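PDB 7A0Q: CrtC domain-containing protein from Fusarium vanettenii 77-13-4, which probably acts as a kievitone hydratase, a lyase that adds water to the plant isoflavonoid kievitone. Local coordinates for residues T165-G169 / E170-W174; A213-P216 / S217-W221. All coordinates share one frame; numbering follows the deposited sequence.

Contact 1 (T165-G169 / E170-W174); sequences TFQFG and EGLTW
Gln167 folds over Gly171 in a tight antiparallel beta hairpin, which links strands 158-168 and 171-189 within the CrtC N-terminal lipocalin range through a type II' turn running from Phe168 to Gly171. Behind the turn, Thr173 N reaches Phe166 O in an almost straight bond of 2.9 Å.

Thr173 O receives two donors, Phe166 N and Thr165 OG1, from opposite faces of its carbonyl plane; the hydroxyl bond is 2.8 Å long. The same Thr165 OG1 lies over one face of the Trp174 indole, toward its rim. Across the other surface of the hairpin, Thr173 CG2 sits over the middle of the Phe166 ring, 3.5 Å from its centroid in a CH-pi contact, while Thr173 OG1 turns to Gln208 and Trp209 O.

Along Gln167, CB passes Gly171 O at 4.1 Å and CG closes to 3.6 Å from that oxygen. The bend at chi2 (86°) then lays the amide across the opposing strand, with CD 3.3 Å from Gly171 O. At the tip, OE1 rests 3.4 Å from the methyl Leu172 CD2, and NE2 donates to a water 3.2 Å away that in turn donates to Glu170 O, bridging side chain and turn.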
ATOM      1  N   THR A 165       4.325  -2.398 -15.397  1.00 13.65           N
ATOM      2  CA  THR A 165       4.801  -3.769 -15.230  1.00 13.79           C
ATOM      3  C   THR A 165       6.307  -3.779 -14.992  1.00 13.93           C
ATOM      4  O   THR A 165       7.032  -2.899 -15.456  1.00 14.24           O
ATOM      5  CB  THR A 165       4.436  -4.631 -16.459  1.00 14.96           C
ATOM      6  OG1 THR A 165       4.831  -5.995 -16.246  1.00 14.29           O
ATOM      7  CG2 THR A 165       5.093  -4.083 -17.737  1.00 14.86           C
ATOM      8  N   PHE A 166       6.770  -4.783 -14.245  1.00 13.15           N
ATOM      9  CA  PHE A 166       8.210  -4.955 -14.037  1.00 12.36           C
ATOM     10  C   PHE A 166       8.475  -6.396 -13.600  1.00 13.97           C
ATOM     11  O   PHE A 166       7.554  -7.158 -13.295  1.00 13.61           O
ATOM     12  CB  PHE A 166       8.768  -3.925 -13.030  1.00 12.68           C
ATOM     13  CG  PHE A 166       8.218  -4.042 -11.624  1.00 13.78           C
ATOM     14  CD1 PHE A 166       7.055  -3.364 -11.260  1.00 13.23           C
ATOM     15  CD2 PHE A 166       8.892  -4.779 -10.647  1.00 15.06           C
ATOM     16  CE1 PHE A 166       6.560  -3.445  -9.961  1.00 16.27           C
ATOM     17  CE2 PHE A 166       8.404  -4.862  -9.354  1.00 15.34           C
ATOM     18  CZ  PHE A 166       7.226  -4.189  -9.002  1.00 14.03           C
ATOM     19  N   GLN A 167       9.758  -6.773 -13.607  1.00 14.53           N
ATOM     20  CA  GLN A 167      10.152  -8.131 -13.239  1.00 15.49           C
ATOM     21  C   GLN A 167      10.095  -8.320 -11.722  1.00 13.58           C
ATOM     22  O   GLN A 167      10.654  -7.519 -10.967  1.00 14.31           O
ATOM     23  CB  GLN A 167      11.561  -8.429 -13.761  1.00 14.98           C
ATOM     24  CG  GLN A 167      11.961  -9.895 -13.627  1.00 16.60           C
ATOM     25  CD  GLN A 167      11.502 -10.722 -14.806  1.00 20.23           C
ATOM     26  OE1 GLN A 167      10.756 -10.237 -15.659  1.00 18.92           O
ATOM     27  NE2 GLN A 167      11.963 -11.974 -14.880  1.00 21.70           N
ATOM     28  N   PHE A 168       9.420  -9.386 -11.276  1.00 15.42           N
ATOM     29  CA  PHE A 168       9.108  -9.585  -9.854  1.00 16.12           C
ATOM     30  C   PHE A 168       9.174 -11.077  -9.571  1.00 19.62           C
ATOM     31  O   PHE A 168       8.238 -11.817  -9.892  1.00 21.11           O
ATOM     32  CB  PHE A 168       7.728  -9.024  -9.527  1.00 15.01           C
ATOM     33  CG  PHE A 168       7.360  -9.060  -8.061  1.00 16.87           C
ATOM     34  CD1 PHE A 168       7.967  -8.215  -7.158  1.00 17.28           C
ATOM     35  CD2 PHE A 168       6.359  -9.913  -7.604  1.00 21.29           C
ATOM     36  CE1 PHE A 168       7.621  -8.219  -5.821  1.00 18.53           C
ATOM     37  CE2 PHE A 168       5.992  -9.921  -6.259  1.00 19.35           C
ATOM     38  CZ  PHE A 168       6.629  -9.072  -5.368  1.00 17.54           C
ATOM     39  N   GLY A 169      10.271 -11.514  -8.965  1.00 19.63           N
ATOM     40  CA  GLY A 169      10.510 -12.935  -8.833  1.00 26.38           C
ATOM     41  C   GLY A 169      10.964 -13.518 -10.153  1.00 21.81           C
ATOM     42  O   GLY A 169      11.666 -12.853 -10.923  1.00 24.06           O
ATOM     43  N   GLU A 170      10.537 -14.743 -10.447  1.00 21.42           N
ATOM     44  CA  GLU A 170      10.969 -15.398 -11.674  1.00 20.07           C
ATOM     45  C   GLU A 170      10.274 -14.859 -12.918  1.00 28.10           C
ATOM     46  O   GLU A 170      10.739 -15.130 -14.031  1.00 37.37           O
ATOM     47  CB  GLU A 170      10.753 -16.908 -11.565  1.00 25.23           C
ATOM     48  CG  GLU A 170      11.679 -17.703 -12.469  1.00 30.61           C
ATOM     49  CD  GLU A 170      11.431 -19.203 -12.408  1.00 41.38           C
ATOM     50  OE1 GLU A 170      10.341 -19.621 -11.959  1.00 44.73           O
ATOM     51  OE2 GLU A 170      12.333 -19.958 -12.823  1.00 47.41           O
ATOM     52  N   GLY A 171       9.209 -14.077 -12.763  1.00 22.43           N
ATOM     53  CA  GLY A 171       8.463 -13.574 -13.903  1.00 21.44           C
ATOM     54  C   GLY A 171       8.005 -12.141 -13.715  1.00 20.72           C
ATOM     55  O   GLY A 171       8.717 -11.330 -13.114  1.00 21.00           O
ATOM     56  N   LEU A 172       6.816 -11.825 -14.216  1.00 18.09           N
ATOM     57  CA  LEU A 172       6.330 -10.455 -14.292  1.00 18.39           C
ATOM     58  C   LEU A 172       5.314 -10.153 -13.197  1.00 15.50           C
ATOM     59  O   LEU A 172       4.581 -11.034 -12.737  1.00 18.02           O
ATOM     60  CB  LEU A 172       5.698 -10.201 -15.663  1.00 20.80           C
ATOM     61  CG  LEU A 172       6.663 -10.458 -16.819  1.00 21.48           C
ATOM     62  CD1 LEU A 172       5.895 -10.595 -18.128  1.00 28.16           C
ATOM     63  CD2 LEU A 172       7.684  -9.340 -16.882  1.00 20.59           C
ATOM     64  N   THR A 173       5.297  -8.896 -12.763  1.00 13.89           N
ATOM     65  CA  THR A 173       4.166  -8.369 -12.019  1.00 14.51           C
ATOM     66  C   THR A 173       3.600  -7.167 -12.758  1.00 13.43           C
ATOM     67  O   THR A 173       4.276  -6.513 -13.557  1.00 14.17           O
ATOM     68  CB  THR A 173       4.534  -7.977 -10.577  1.00 15.28           C
ATOM     69  OG1 THR A 173       3.325  -7.826  -9.806  1.00 16.55           O
ATOM     70  CG2 THR A 173       5.314  -6.666 -10.534  1.00 15.06           C
ATOM     71  N   TRP A 174       2.323  -6.911 -12.495  1.00 12.60           N
ATOM     72  CA  TRP A 174       1.626  -5.731 -12.989  1.00 14.55           C
ATOM     73  C   TRP A 174       1.093  -5.010 -11.770  1.00 13.38           C
ATOM     74  O   TRP A 174       0.483  -5.642 -10.910  1.00 14.47           O
ATOM     75  CB  TRP A 174       0.469  -6.109 -13.930  1.00 12.57           C
ATOM     76  CG  TRP A 174       0.943  -6.698 -15.218  1.00 15.07           C
ATOM     77  CD1 TRP A 174       1.155  -6.040 -16.388  1.00 15.25           C
ATOM     78  CD2 TRP A 174       1.278  -8.068 -15.455  1.00 21.20           C
ATOM     79  NE1 TRP A 174       1.614  -6.916 -17.352  1.00 18.31           N
ATOM     80  CE2 TRP A 174       1.693  -8.169 -16.800  1.00 21.00           C
ATOM     81  CE3 TRP A 174       1.274  -9.220 -14.657  1.00 23.45           C
ATOM     82  CZ2 TRP A 174       2.096  -9.379 -17.372  1.00 23.67           C
ATOM     83  CZ3 TRP A 174       1.680 -10.425 -15.227  1.00 27.57           C
ATOM     84  CH2 TRP A 174       2.081 -10.490 -16.572  1.00 26.29           C
TER
HETATM   85  O   HOH W   1      11.486 -14.726 -16.377  1.00 42.59           O
HETATM   86  O   HOH W   2       5.269 -11.941 -10.486  1.00 34.32           O

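Contact 2 (A213-P216 / S217-W221). With NAG (2-acetamido-2-deoxy-beta-D-glucopyranose), chain C.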
ATOM      1  N   ALA A 213       4.299 -18.133  -9.409  1.00 40.50           N
ATOM      2  CA  ALA A 213       4.313 -18.427  -7.983  1.00 38.57           C
ATOM      3  C   ALA A 213       5.662 -18.129  -7.346  1.00 37.11           C
ATOM      4  O   ALA A 213       5.725 -17.920  -6.129  1.00 36.35           O
ATOM      5  CB  ALA A 213       3.941 -19.893  -7.745  1.00 43.23           C
ATOM      6  N   ALA A 214       6.739 -18.094  -8.138  1.00 30.88           N
ATOM      7  CA  ALA A 214       8.083 -17.868  -7.609  1.00 28.52           C
ATOM      8  C   ALA A 214       8.309 -16.365  -7.485  1.00 31.27           C
ATOM      9  O   ALA A 214       8.935 -15.722  -8.329  1.00 29.17           O
ATOM     10  CB  ALA A 214       9.136 -18.523  -8.494  1.00 27.76           C
ATOM     11  N   ILE A 215       7.789 -15.803  -6.400  1.00 27.90           N
ATOM     12  CA  ILE A 215       7.958 -14.382  -6.112  1.00 21.38           C
ATOM     13  C   ILE A 215       9.226 -14.218  -5.281  1.00 23.68           C
ATOM     14  O   ILE A 215       9.818 -15.231  -4.880  1.00 24.68           O
ATOM     15  CB  ILE A 215       6.716 -13.814  -5.406  1.00 19.86           C
ATOM     16  CG1 ILE A 215       6.453 -14.543  -4.082  1.00 22.30           C
ATOM     17  CG2 ILE A 215       5.519 -13.878  -6.327  1.00 24.23           C
ATOM     18  CD1 ILE A 215       5.310 -13.936  -3.292  1.00 25.22           C
ATOM     19  N   PRO A 216       9.702 -12.994  -5.022  1.00 19.62           N
ATOM     20  CA  PRO A 216      10.931 -12.842  -4.230  1.00 17.70           C
ATOM     21  C   PRO A 216      10.793 -13.455  -2.845  1.00 21.55           C
ATOM     22  O   PRO A 216       9.692 -13.576  -2.299  1.00 19.85           O
ATOM     23  CB  PRO A 216      11.119 -11.320  -4.153  1.00 21.86           C
ATOM     24  CG  PRO A 216      10.439 -10.803  -5.393  1.00 21.63           C
ATOM     25  CD  PRO A 216       9.241 -11.698  -5.565  1.00 19.50           C
ATOM     26  N   SER A 217      11.935 -13.842  -2.273  1.00 17.95           N
ATOM     27  CA  SER A 217      11.928 -14.407  -0.927  1.00 19.93           C
ATOM     28  C   SER A 217      11.415 -13.404   0.098  1.00 21.01           C
ATOM     29  O   SER A 217      10.739 -13.780   1.062  1.00 19.80           O
ATOM     30  CB  SER A 217      13.335 -14.883  -0.546  1.00 21.65           C
ATOM     31  OG  SER A 217      14.236 -13.785  -0.481  1.00 25.09           O
ATOM     32  N   ASN A 218      11.738 -12.127  -0.086  1.00 18.20           N
ATOM     33  CA  ASN A 218      11.314 -11.080   0.831  1.00 17.72           C
ATOM     34  C   ASN A 218      11.589  -9.742   0.170  1.00 18.40           C
ATOM     35  O   ASN A 218      12.411  -9.643  -0.746  1.00 17.79           O
ATOM     36  CB  ASN A 218      12.006 -11.176   2.203  1.00 17.30           C
ATOM     37  CG  ASN A 218      13.529 -10.974   2.167  1.00 19.05           C
ATOM     38  OD1 ASN A 218      14.277 -11.771   1.592  1.00 21.05           O
ATOM     39  ND2 ASN A 218      13.986  -9.908   2.818  1.00 19.33           N
ATOM     40  N   TRP A 219      10.883  -8.716   0.632  1.00 16.15           N
ATOM     41  CA  TRP A 219      11.066  -7.391   0.062  1.00 16.33           C
ATOM     42  C   TRP A 219      10.732  -6.328   1.091  1.00 15.87           C
ATOM     43  O   TRP A 219      10.115  -6.597   2.126  1.00 17.22           O
ATOM     44  CB  TRP A 219      10.200  -7.185  -1.195  1.00 16.18           C
ATOM     45  CG  TRP A 219       8.699  -7.299  -0.975  1.00 16.89           C
ATOM     46  CD1 TRP A 219       7.857  -6.326  -0.504  1.00 16.69           C
ATOM     47  CD2 TRP A 219       7.877  -8.437  -1.261  1.00 17.54           C
ATOM     48  NE1 TRP A 219       6.565  -6.799  -0.468  1.00 16.19           N
ATOM     49  CE2 TRP A 219       6.548  -8.087  -0.930  1.00 17.10           C
ATOM     50  CE3 TRP A 219       8.136  -9.721  -1.752  1.00 19.51           C
ATOM     51  CZ2 TRP A 219       5.485  -8.973  -1.083  1.00 18.35           C
ATOM     52  CZ3 TRP A 219       7.076 -10.602  -1.904  1.00 18.96           C
ATOM     53  CH2 TRP A 219       5.767 -10.222  -1.566  1.00 21.71           C
ATOM     54  N   THR A 220      11.139  -5.105   0.777  1.00 14.77           N
ATOM     55  CA  THR A 220      10.602  -3.908   1.406  1.00 17.47           C
ATOM     56  C   THR A 220      10.005  -3.041   0.310  1.00 15.54           C
ATOM     57  O   THR A 220      10.628  -2.857  -0.746  1.00 16.89           O
ATOM     58  CB  THR A 220      11.681  -3.138   2.174  1.00 17.95           C
ATOM     59  OG1 THR A 220      12.229  -3.987   3.193  1.00 19.38           O
ATOM     60  CG2 THR A 220      11.092  -1.885   2.833  1.00 18.80           C
ATOM     61  N   TRP A 221       8.802  -2.516   0.568  1.00 14.68           N
ATOM     62  CA  TRP A 221       8.132  -1.577  -0.325  1.00 15.91           C
ATOM     63  C   TRP A 221       7.838  -0.295   0.440  1.00 15.14           C
ATOM     64  O   TRP A 221       7.321  -0.340   1.564  1.00 15.97           O
ATOM     65  CB  TRP A 221       6.832  -2.174  -0.878  1.00 15.46           C
ATOM     66  CG  TRP A 221       6.022  -1.265  -1.781  1.00 13.88           C
ATOM     67  CD1 TRP A 221       6.368  -0.840  -3.039  1.00 13.84           C
ATOM     68  CD2 TRP A 221       4.726  -0.706  -1.509  1.00 14.77           C
ATOM     69  NE1 TRP A 221       5.364  -0.040  -3.563  1.00 13.92           N
ATOM     70  CE2 TRP A 221       4.351   0.056  -2.645  1.00 14.88           C
ATOM     71  CE3 TRP A 221       3.847  -0.778  -0.422  1.00 16.65           C
ATOM     72  CZ2 TRP A 221       3.135   0.739  -2.721  1.00 15.94           C
ATOM     73  CZ3 TRP A 221       2.626  -0.096  -0.497  1.00 16.15           C
ATOM     74  CH2 TRP A 221       2.291   0.661  -1.638  1.00 16.72           C
TER
HETATM   75  C1  NAG C   1      15.403  -9.697   2.935  1.00 22.12           C
HETATM   76  C2  NAG C   1      15.831  -8.271   3.235  1.00 21.98           C
HETATM   77  C3  NAG C   1      17.314  -8.233   3.613  1.00 19.98           C
HETATM   78  C4  NAG C   1      17.651  -9.242   4.704  1.00 26.40           C
HETATM   79  C5  NAG C   1      17.087 -10.621   4.394  1.00 23.96           C
HETATM   80  C6  NAG C   1      17.171 -11.555   5.577  1.00 27.91           C
HETATM   81  C7  NAG C   1      14.773  -6.354   2.117  1.00 21.58           C
HETATM   82  C8  NAG C   1      14.717  -5.541   0.862  1.00 24.00           C
HETATM   83  N2  NAG C   1      15.601  -7.398   2.094  1.00 21.65           N
HETATM   84  O3  NAG C   1      17.632  -6.916   4.052  1.00 23.45           O
HETATM   85  O4  NAG C   1      19.067  -9.385   4.759  1.00 30.57           O
HETATM   86  O5  NAG C   1      15.693 -10.530   4.060  1.00 24.44           O
HETATM   87  O6  NAG C   1      16.476 -11.014   6.694  1.00 27.30           O
HETATM   88  O7  NAG C   1      14.081  -6.090   3.095  1.00 22.65           O
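Ile215 and Pro216 come up to the rim of the Trp219 indole rather than over its faces, a compact example of how the loop leading into a lipocalin-like barrel packs on its first strand. Trp219 CG lies between the backbone N and the carbonyl carbon (chi1 61°), which turns the six-membered half of the indole back toward the loop. Ile215 CD1 approaches close to the ring plane, 4.0 Å from Trp219 CZ3, at the end of an extended branch set at a slant to the indole, touching only its edge. Pro216 O, hydrogen-bonded to Ser344 OG, also meets that edge. Pro216 CB lies 4.1 Å from Trp219 CE3, and the three contacts together line one border of the ring with apolar atoms and a carbonyl. Trp219 NE1 is hydrogen-bonded to Glu340 OE2.

Asn218 is oriented the other way: its side chain leaves the strand on the side opposite Trp219 and carries an N-linked glycan, with Asn218 ND2 bonded covalently to C1 of the N-acetylglucosamine at 1.4 Å. Ser217 OG donates to Asn218 OD1 at 2.9 Å, in the carbonyl plane and on a lone pair, which restrains rotation of the linking amide. Thr220, the third residue of the Asn-Trp-Thr sequon, donates from OG1 to the acetamido oxygen O7 at 2.8 Å, and Tyr343 OH is hydrogen-bonded to the sugar as well. Alternation thus puts the glycan-bearing Asn218 and Thr220 on one face of the strand and Trp219 and Trp221 on the other.

In the fold, the loop comes from strand 202-210 and enters strand 218-225 of an eight-stranded antiparallel barrel. Strand 331-343 pairs with it through Val342 and Glu340, closing the barrel, while strand 232-240 flanks it on the other side, with Phe238 touching Pro216 and Trp219.

Contacts 1 and 2, their centres about 10 Å apart, illustrate how a hairpin of one sheet system can dock on the loop and first strand of the neighbouring eight-stranded barrel. Glu170 N probably hydrogen-bonds to Ala214 O (2.8 Å), tying the hairpin turn to the loop. Phe168 carries much of the packing: its CZ lies 3.7 Å from Pro216 CD and 3.8 Å from Trp219 CZ3. Trp236 meets rings from both contacts, Phe166 and Phe168 on one hand, Trp219 and Trp221 on the other. The side chain of Trp219 is also about 5 Å from a bound imidazole, probably a crystallisation additive, whereas the glycan decorates the outer surface and marks no pocket.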